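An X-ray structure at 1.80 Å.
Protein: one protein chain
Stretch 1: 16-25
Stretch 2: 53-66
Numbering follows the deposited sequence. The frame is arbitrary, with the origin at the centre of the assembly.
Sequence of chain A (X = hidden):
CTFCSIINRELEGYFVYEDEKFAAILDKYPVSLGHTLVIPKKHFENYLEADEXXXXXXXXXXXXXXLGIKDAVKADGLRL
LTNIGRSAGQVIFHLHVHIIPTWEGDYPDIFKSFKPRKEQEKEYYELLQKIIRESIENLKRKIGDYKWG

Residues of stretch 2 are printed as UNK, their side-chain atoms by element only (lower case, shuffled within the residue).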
ATOM      1  N   VAL A  16      11.446 -14.065  -5.970  1.00 26.95           N
ATOM      2  CA  VAL A  16      10.327 -14.997  -5.876  1.00 26.97           C
ATOM      3  C   VAL A  16       9.390 -14.722  -7.050  1.00 27.19           C
ATOM      4  O   VAL A  16       8.474 -15.498  -7.329  1.00 27.93           O
ATOM      5  CB  VAL A  16       9.547 -14.875  -4.536  1.00 28.15           C
ATOM      6  CG1 VAL A  16      10.463 -15.251  -3.371  1.00 27.71           C
ATOM      7  CG2 VAL A  16       8.992 -13.470  -4.365  1.00 26.71           C
ATOM      8  N   TYR A  17       9.634 -13.608  -7.735  1.00 26.75           N
ATOM      9  CA  TYR A  17       8.856 -13.221  -8.908  1.00 26.97           C
ATOM     10  C   TYR A  17       9.654 -12.260  -9.770  1.00 26.85           C
ATOM     11  O   TYR A  17      10.372 -11.396  -9.264  1.00 26.53           O
ATOM     12  CB  TYR A  17       7.540 -12.530  -8.524  1.00 25.57           C
ATOM     13  CG  TYR A  17       6.760 -12.050  -9.737  1.00 25.77           C
ATOM     14  CD1 TYR A  17       5.905 -12.909 -10.423  1.00 27.09           C
ATOM     15  CD2 TYR A  17       6.927 -10.754 -10.233  1.00 26.31           C
ATOM     16  CE1 TYR A  17       5.233 -12.496 -11.573  1.00 28.68           C
ATOM     17  CE2 TYR A  17       6.261 -10.328 -11.388  1.00 27.06           C
ATOM     18  CZ  TYR A  17       5.416 -11.207 -12.050  1.00 28.27           C
ATOM     19  OH  TYR A  17       4.756 -10.802 -13.189  1.00 29.94           O
ATOM     20  N   GLU A  18       9.527 -12.404 -11.081  1.00 26.70           N
ATOM     21  CA  GLU A  18      10.225 -11.503 -11.978  1.00 26.14           C
ATOM     22  C   GLU A  18       9.672 -11.565 -13.389  1.00 27.88           C
ATOM     23  O   GLU A  18       9.331 -12.638 -13.889  1.00 27.35           O
ATOM     24  CB  GLU A  18      11.731 -11.812 -12.001  1.00 27.61           C
ATOM     25  CG  GLU A  18      12.535 -10.914 -12.947  1.00 27.58           C
ATOM     26  CD  GLU A  18      14.039 -11.159 -12.889  1.00 29.14           C
ATOM     27  OE1 GLU A  18      14.459 -12.270 -12.505  1.00 30.06           O
ATOM     28  OE2 GLU A  18      14.806 -10.239 -13.246  1.00 31.38           O
ATOM     29  N   ASP A  19       9.533 -10.395 -13.996  1.00 28.66           N
ATOM     30  CA  ASP A  19       9.102 -10.289 -15.381  1.00 30.68           C
ATOM     31  C   ASP A  19       9.951  -9.183 -15.987  1.00 30.66           C
ATOM     32  O   ASP A  19      10.928  -8.751 -15.373  1.00 30.80           O
ATOM     33  CB  ASP A  19       7.590 -10.007 -15.525  1.00 30.57           C
ATOM     34  CG  ASP A  19       7.138  -8.733 -14.843  1.00 31.39           C
ATOM     35  OD1 ASP A  19       7.847  -7.709 -14.910  1.00 30.75           O
ATOM     36  OD2 ASP A  19       6.031  -8.753 -14.256  1.00 32.54           O
ATOM     37  N   GLU A  20       9.605  -8.722 -17.180  1.00 31.77           N
ATOM     38  CA  GLU A  20      10.404  -7.692 -17.829  1.00 33.47           C
ATOM     39  C   GLU A  20      10.497  -6.350 -17.112  1.00 31.54           C
ATOM     40  O   GLU A  20      11.505  -5.654 -17.234  1.00 30.66           O
ATOM     41  CB  GLU A  20       9.898  -7.468 -19.258  1.00 38.06           C
ATOM     42  CG  GLU A  20      10.123  -8.657 -20.172  1.00 45.93           C
ATOM     43  CD  GLU A  20      11.585  -9.061 -20.245  1.00 49.83           C
ATOM     44  OE1 GLU A  20      12.417  -8.222 -20.654  1.00 52.80           O
ATOM     45  OE2 GLU A  20      11.903 -10.217 -19.889  1.00 53.81           O
ATOM     46  N   LYS A  21       9.468  -5.989 -16.350  1.00 30.25           N
ATOM     47  CA  LYS A  21       9.476  -4.694 -15.675  1.00 28.43           C
ATOM     48  C   LYS A  21       9.342  -4.692 -14.155  1.00 26.76           C
ATOM     49  O   LYS A  21       9.496  -3.646 -13.527  1.00 25.81           O
ATOM     50  CB  LYS A  21       8.378  -3.806 -16.263  1.00 30.91           C
ATOM     51  CG  LYS A  21       8.564  -3.485 -17.739  1.00 35.56           C
ATOM     52  CD  LYS A  21       7.563  -2.438 -18.202  1.00 39.12           C
ATOM     53  CE  LYS A  21       7.768  -2.080 -19.668  1.00 42.81           C
ATOM     54  NZ  LYS A  21       6.873  -0.963 -20.096  1.00 45.00           N
ATOM     55  N   PHE A  22       9.054  -5.847 -13.566  1.00 25.65           N
ATOM     56  CA  PHE A  22       8.888  -5.930 -12.117  1.00 24.50           C
ATOM     57  C   PHE A  22       9.560  -7.144 -11.505  1.00 24.86           C
ATOM     58  O   PHE A  22       9.953  -8.075 -12.207  1.00 25.80           O
ATOM     59  CB  PHE A  22       7.399  -5.955 -11.755  1.00 24.97           C
ATOM     60  CG  PHE A  22       6.660  -4.718 -12.163  1.00 26.64           C
ATOM     61  CD1 PHE A  22       6.248  -4.539 -13.481  1.00 29.26           C
ATOM     62  CD2 PHE A  22       6.411  -3.709 -11.238  1.00 26.45           C
ATOM     63  CE1 PHE A  22       5.600  -3.369 -13.871  1.00 29.36           C
ATOM     64  CE2 PHE A  22       5.763  -2.533 -11.617  1.00 26.70           C
ATOM     65  CZ  PHE A  22       5.358  -2.362 -12.937  1.00 29.13           C
ATOM     66  N   ALA A  23       9.691  -7.121 -10.184  1.00 24.83           N
ATOM     67  CA  ALA A  23      10.290  -8.225  -9.455  1.00 23.76           C
ATOM     68  C   ALA A  23       9.831  -8.180  -8.003  1.00 22.96           C
ATOM     69  O   ALA A  23       9.393  -7.143  -7.506  1.00 24.06           O
ATOM     70  CB  ALA A  23      11.812  -8.139  -9.520  1.00 24.84           C
ATOM     71  N   ALA A  24       9.915  -9.324  -7.342  1.00 23.61           N
ATOM     72  CA  ALA A  24       9.560  -9.439  -5.935  1.00 23.71           C
ATOM     73  C   ALA A  24      10.758 -10.159  -5.334  1.00 25.16           C
ATOM     74  O   ALA A  24      11.188 -11.194  -5.846  1.00 25.06           O
ATOM     75  CB  ALA A  24       8.292 -10.265  -5.765  1.00 21.99           C
ATOM     76  N   ILE A  25      11.300  -9.602  -4.257  1.00 24.91           N
ATOM     77  CA  ILE A  25      12.483 -10.161  -3.616  1.00 26.08           C
ATOM     78  C   ILE A  25      12.261 -10.334  -2.120  1.00 24.14           C
ATOM     79  O   ILE A  25      11.618  -9.500  -1.490  1.00 23.46           O
ATOM     80  CB  ILE A  25      13.676  -9.210  -3.836  1.00 28.93           C
ATOM     81  CG1 ILE A  25      13.914  -9.036  -5.340  1.00 30.40           C
ATOM     82  CG2 ILE A  25      14.922  -9.743  -3.137  1.00 30.73           C
ATOM     83  CD1 ILE A  25      14.581  -7.726  -5.705  1.00 33.54           C
ATOM     84  N   UNK A  53       1.105   4.167 -15.345  1.00 29.22           N
ATOM     85  CA  UNK A  53       1.169   2.822 -15.908  1.00 29.94           C
ATOM     86  C   UNK A  53       2.004   1.895 -15.025  1.00 27.89           C
ATOM     87  O   UNK A  53       1.673   0.721 -14.860  1.00 28.12           O
ATOM     88  c   UNK A  53       1.736   2.852 -17.330  1.00 34.15           C
ATOM     89  c   UNK A  53       0.802   3.532 -18.312  1.00 38.65           C
ATOM     90  o   UNK A  53       1.302   4.147 -19.276  1.00 42.02           O
ATOM     91  o   UNK A  53      -0.431   3.442 -18.119  1.00 39.05           O
ATOM     92  N   UNK A  54       3.084   2.420 -14.461  1.00 25.12           N
ATOM     93  CA  UNK A  54       3.925   1.623 -13.578  1.00 24.46           C
ATOM     94  C   UNK A  54       3.149   1.274 -12.308  1.00 23.93           C
ATOM     95  O   UNK A  54       3.173   0.131 -11.848  1.00 23.39           O
ATOM     96  c   UNK A  54       5.210   2.382 -13.179  1.00 25.37           C
ATOM     97  o   UNK A  54       6.041   2.559 -14.332  1.00 25.45           O
ATOM     98  c   UNK A  54       5.990   1.600 -12.129  1.00 25.26           C
ATOM     99  N   UNK A  55       2.461   2.262 -11.744  1.00 24.15           N
ATOM    100  CA  UNK A  55       1.689   2.040 -10.522  1.00 23.45           C
ATOM    101  C   UNK A  55       0.554   1.048 -10.743  1.00 24.96           C
ATOM    102  O   UNK A  55       0.254   0.230  -9.871  1.00 23.84           O
ATOM    103  c   UNK A  55       1.125   3.366  -9.994  1.00 23.85           C
ATOM    104  c   UNK A  55       2.145   4.373  -9.454  1.00 23.76           C
ATOM    105  c   UNK A  55       2.945   3.739  -8.318  1.00 24.47           C
ATOM    106  c   UNK A  55       1.424   5.616  -8.953  1.00 26.30           C
ATOM    107  N   UNK A  56      -0.074   1.116 -11.912  1.00 25.20           N
ATOM    108  CA  UNK A  56      -1.176   0.213 -12.229  1.00 24.93           C
ATOM    109  C   UNK A  56      -0.698  -1.231 -12.312  1.00 25.38           C
ATOM    110  O   UNK A  56      -1.327  -2.135 -11.755  1.00 26.00           O
ATOM    111  c   UNK A  56      -1.830   0.628 -13.551  1.00 26.27           C
ATOM    112  N   UNK A  57       0.412  -1.450 -13.006  1.00 25.26           N
ATOM    113  CA  UNK A  57       0.949  -2.797 -13.147  1.00 25.17           C
ATOM    114  C   UNK A  57       1.526  -3.275 -11.820  1.00 23.45           C
ATOM    115  O   UNK A  57       1.455  -4.459 -11.496  1.00 23.46           O
ATOM    116  c   UNK A  57       2.536  -4.226 -14.564  1.00 32.79           C
ATOM    117  o   UNK A  57       1.499  -6.366 -14.370  1.00 38.09           O
ATOM    118  c   UNK A  57       2.026  -2.829 -14.233  1.00 28.07           C
ATOM    119  c   UNK A  57       1.416  -5.215 -14.855  1.00 36.89           C
ATOM    120  o   UNK A  57       0.457  -4.848 -15.574  1.00 38.13           O
ATOM    121  N   UNK A  58       2.100  -2.349 -11.055  1.00 22.93           N
ATOM    122  CA  UNK A  58       2.669  -2.686  -9.753  1.00 22.91           C
ATOM    123  C   UNK A  58       1.571  -3.259  -8.858  1.00 22.48           C
ATOM    124  O   UNK A  58       1.774  -4.248  -8.155  1.00 22.65           O
ATOM    125  c   UNK A  58       3.804  -1.590  -7.668  1.00 21.69           C
ATOM    126  c   UNK A  58       3.264  -1.433  -9.097  1.00 22.55           C
ATOM    127  c   UNK A  58       4.285  -0.240  -7.145  1.00 23.30           C
ATOM    128  c   UNK A  58       4.940  -2.597  -7.655  1.00 22.49           C
ATOM    129  N   UNK A  59       0.400  -2.634  -8.892  1.00 22.06           N
ATOM    130  CA  UNK A  59      -0.719  -3.093  -8.073  1.00 23.75           C
ATOM    131  C   UNK A  59      -1.113  -4.525  -8.426  1.00 23.51           C
ATOM    132  O   UNK A  59      -1.457  -5.318  -7.550  1.00 23.30           O
ATOM    133  c   UNK A  59      -1.914  -2.167  -8.252  1.00 23.15           C
ATOM    134  N   UNK A  60      -1.069  -4.847  -9.716  1.00 24.08           N
ATOM    135  CA  UNK A  60      -1.427  -6.183 -10.180  1.00 23.62           C
ATOM    136  C   UNK A  60      -0.391  -7.217  -9.756  1.00 22.16           C
ATOM    137  O   UNK A  60      -0.735  -8.346  -9.395  1.00 23.12           O
ATOM    138  c   UNK A  60      -2.676  -5.239 -12.186  1.00 25.96           C
ATOM    139  c   UNK A  60      -3.757  -4.135 -14.154  1.00 29.52           C
ATOM    140  c   UNK A  60      -1.583  -6.177 -11.705  1.00 25.51           C
ATOM    141  n   UNK A  60      -3.885  -4.076 -15.637  1.00 32.11           N
ATOM    142  c   UNK A  60      -2.764  -5.198 -13.703  1.00 29.61           C
ATOM    143  N   UNK A  61       0.883  -6.838  -9.803  1.00 22.33           N
ATOM    144  CA  UNK A  61       1.948  -7.743  -9.396  1.00 21.50           C
ATOM    145  C   UNK A  61       1.842  -7.977  -7.888  1.00 21.31           C
ATOM    146  O   UNK A  61       2.003  -9.097  -7.410  1.00 21.84           O
ATOM    147  c   UNK A  61       4.435  -8.029  -9.130  1.00 23.10           C
ATOM    148  c   UNK A  61       3.519  -7.093 -11.254  1.00 23.35           C
ATOM    149  c   UNK A  61       3.344  -7.163  -9.738  1.00 22.70           C
ATOM    150  N   UNK A  62       1.566  -6.914  -7.142  1.00 20.61           N
ATOM    151  CA  UNK A  62       1.421  -7.029  -5.695  1.00 20.32           C
ATOM    152  C   UNK A  62       0.307  -8.029  -5.358  1.00 20.22           C
ATOM    153  O   UNK A  62       0.454  -8.850  -4.453  1.00 21.21           O
ATOM    154  c   UNK A  62       1.113  -5.650  -5.061  1.00 20.86           C
ATOM    155  c   UNK A  62       2.356  -4.778  -5.131  1.00 21.16           C
ATOM    156  c   UNK A  62       0.690  -5.812  -3.600  1.00 20.50           C
ATOM    157  N   UNK A  63      -0.798  -7.981  -6.093  1.00 20.49           N
ATOM    158  CA  UNK A  63      -1.882  -8.931  -5.821  1.00 21.20           C
ATOM    159  C   UNK A  63      -1.413 -10.373  -6.033  1.00 21.29           C
ATOM    160  O   UNK A  63      -1.594 -11.229  -5.168  1.00 20.41           O
ATOM    161  c   UNK A  63      -4.224  -9.691  -6.489  1.00 22.59           C
ATOM    162  c   UNK A  63      -5.431  -9.473  -7.400  1.00 24.91           C
ATOM    163  c   UNK A  63      -3.095  -8.675  -6.722  1.00 21.99           C
ATOM    164  c   UNK A  63      -6.464 -10.578  -7.188  1.00 26.19           C
ATOM    165  n   UNK A  63      -7.714 -10.383  -7.988  1.00 26.49           N
ATOM    166  N   UNK A  64      -0.820 -10.640  -7.193  1.00 21.72           N
ATOM    167  CA  UNK A  64      -0.342 -11.984  -7.507  1.00 23.21           C
ATOM    168  C   UNK A  64       0.651 -12.510  -6.476  1.00 23.16           C
ATOM    169  O   UNK A  64       0.493 -13.615  -5.947  1.00 24.57           O
ATOM    170  c   UNK A  64       1.665 -13.180 -10.644  1.00 26.89           C
ATOM    171  c   UNK A  64       0.315 -12.008  -8.891  1.00 24.40           C
ATOM    172  c   UNK A  64       0.029 -14.463  -9.248  1.00 25.57           C
ATOM    173  c   UNK A  64       1.026 -13.314  -9.266  1.00 27.11           C
ATOM    174  N   UNK A  65       1.681 -11.719  -6.195  1.00 22.20           N
ATOM    175  CA  UNK A  65       2.695 -12.129  -5.239  1.00 21.47           C
ATOM    176  C   UNK A  65       2.105 -12.314  -3.844  1.00 21.14           C
ATOM    177  O   UNK A  65       2.477 -13.247  -3.136  1.00 22.05           O
ATOM    178  c   UNK A  65       4.519 -11.060  -6.579  1.00 21.86           C
ATOM    179  c   UNK A  65       4.881 -11.520  -4.143  1.00 21.49           C
ATOM    180  c   UNK A  65       3.857 -11.116  -5.203  1.00 22.26           C
ATOM    181  N   UNK A  66       1.184 -11.435  -3.454  1.00 21.49           N
ATOM    182  CA  UNK A  66       0.551 -11.543  -2.143  1.00 20.61           C
ATOM    183  C   UNK A  66      -0.225 -12.860  -2.053  1.00 20.68           C
ATOM    184  O   UNK A  66      -0.136 -13.573  -1.053  1.00 21.53           O
ATOM    185  c   UNK A  66      -0.397 -10.363  -1.894  1.00 22.35           C
ATOM    186  o   UNK A  66       0.323  -9.144  -1.744  1.00 20.81           O
TER
HETATM  187  O   HOH W   1       4.025  -7.222 -15.119  1.00 42.28           O

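Position 53 carries two carbons, the second bearing two oxygens: a short carboxylate, Asp 53. Its side chain points sideways and makes no contact with stretch 1. At 54 one carbon holds an oxygen and a carbon, the branched hydroxyl of Thr 54; its CG2 lies 4.1 Å from Phe 22 CZ, and its backbone O, 3.5 Å from that CZ, sits at the ring edge, near the ring plane.

Position 55 has four carbons forked at the second and points away: Leu 55. Position 56 has a single carbon and no contact: Ala 56. At 57 a chain of three carbons ends in two oxygens, identifying Glu 57. Its CG comes 3.3 Å from Phe 22 CE1. Water 1 donates to Glu 57 OE2 (2.8 Å from its O) and Asp 19 OD2 (2.7 Å), bridging the carboxylates.

Position 58 again shows four carbons forked at the second, Leu 58. Its CB is 3.7 Å from Phe 22 CE2 although the CA-to-CB bond points sideways; its CA is closer still, 3.6 Å from CE2, so the ring packs near the helix backbone. One carbon at 59, directed away, gives Ala 59. Four carbons in a row ending in nitrogen, out of reach, make 60 Lys 60.

Position 61 has one carbon carrying two more: Val 61, pointing toward stretch 1. CG1 lies 3.7 Å from Tyr 17 CE2; CG2 lies 4.0 Å from Phe 22 CG and 4.2 Å from Tyr 17 CE2, so it touches both rings. The same three-carbon fork at 62 is Val 62, without contact. Position 63 repeats the four-carbon chain and nitrogen, Lys 63, also out of reach.

At 64 four carbons fork at the second, Leu 64, with CD2 3.7 Å from Tyr 17 CE1. The three-carbon fork at 65 is Val 65, whose CG2 lies 3.9 Å from both Tyr 17 CB and Ala 24 CB. One carbon then one oxygen at 66 is Ser 66; its OG donates to Val 62 O at 2.7 Å.

The contact works by apolar packing, burying 420 Å² without a direct hydrogen bond between the stretches. Helix and strand 22-25 run at 38°, their axes approaching to 9.6 Å. Asp 19 organises stretch 1: its OD1 accepts from Phe 22 N at 2.6 Å and its OD2 from Tyr 17 OH at 2.6 Å, tying together the loop and both aromatic residues.

Stretch 2, residues 53-66: DTLAELAKVVKLVS
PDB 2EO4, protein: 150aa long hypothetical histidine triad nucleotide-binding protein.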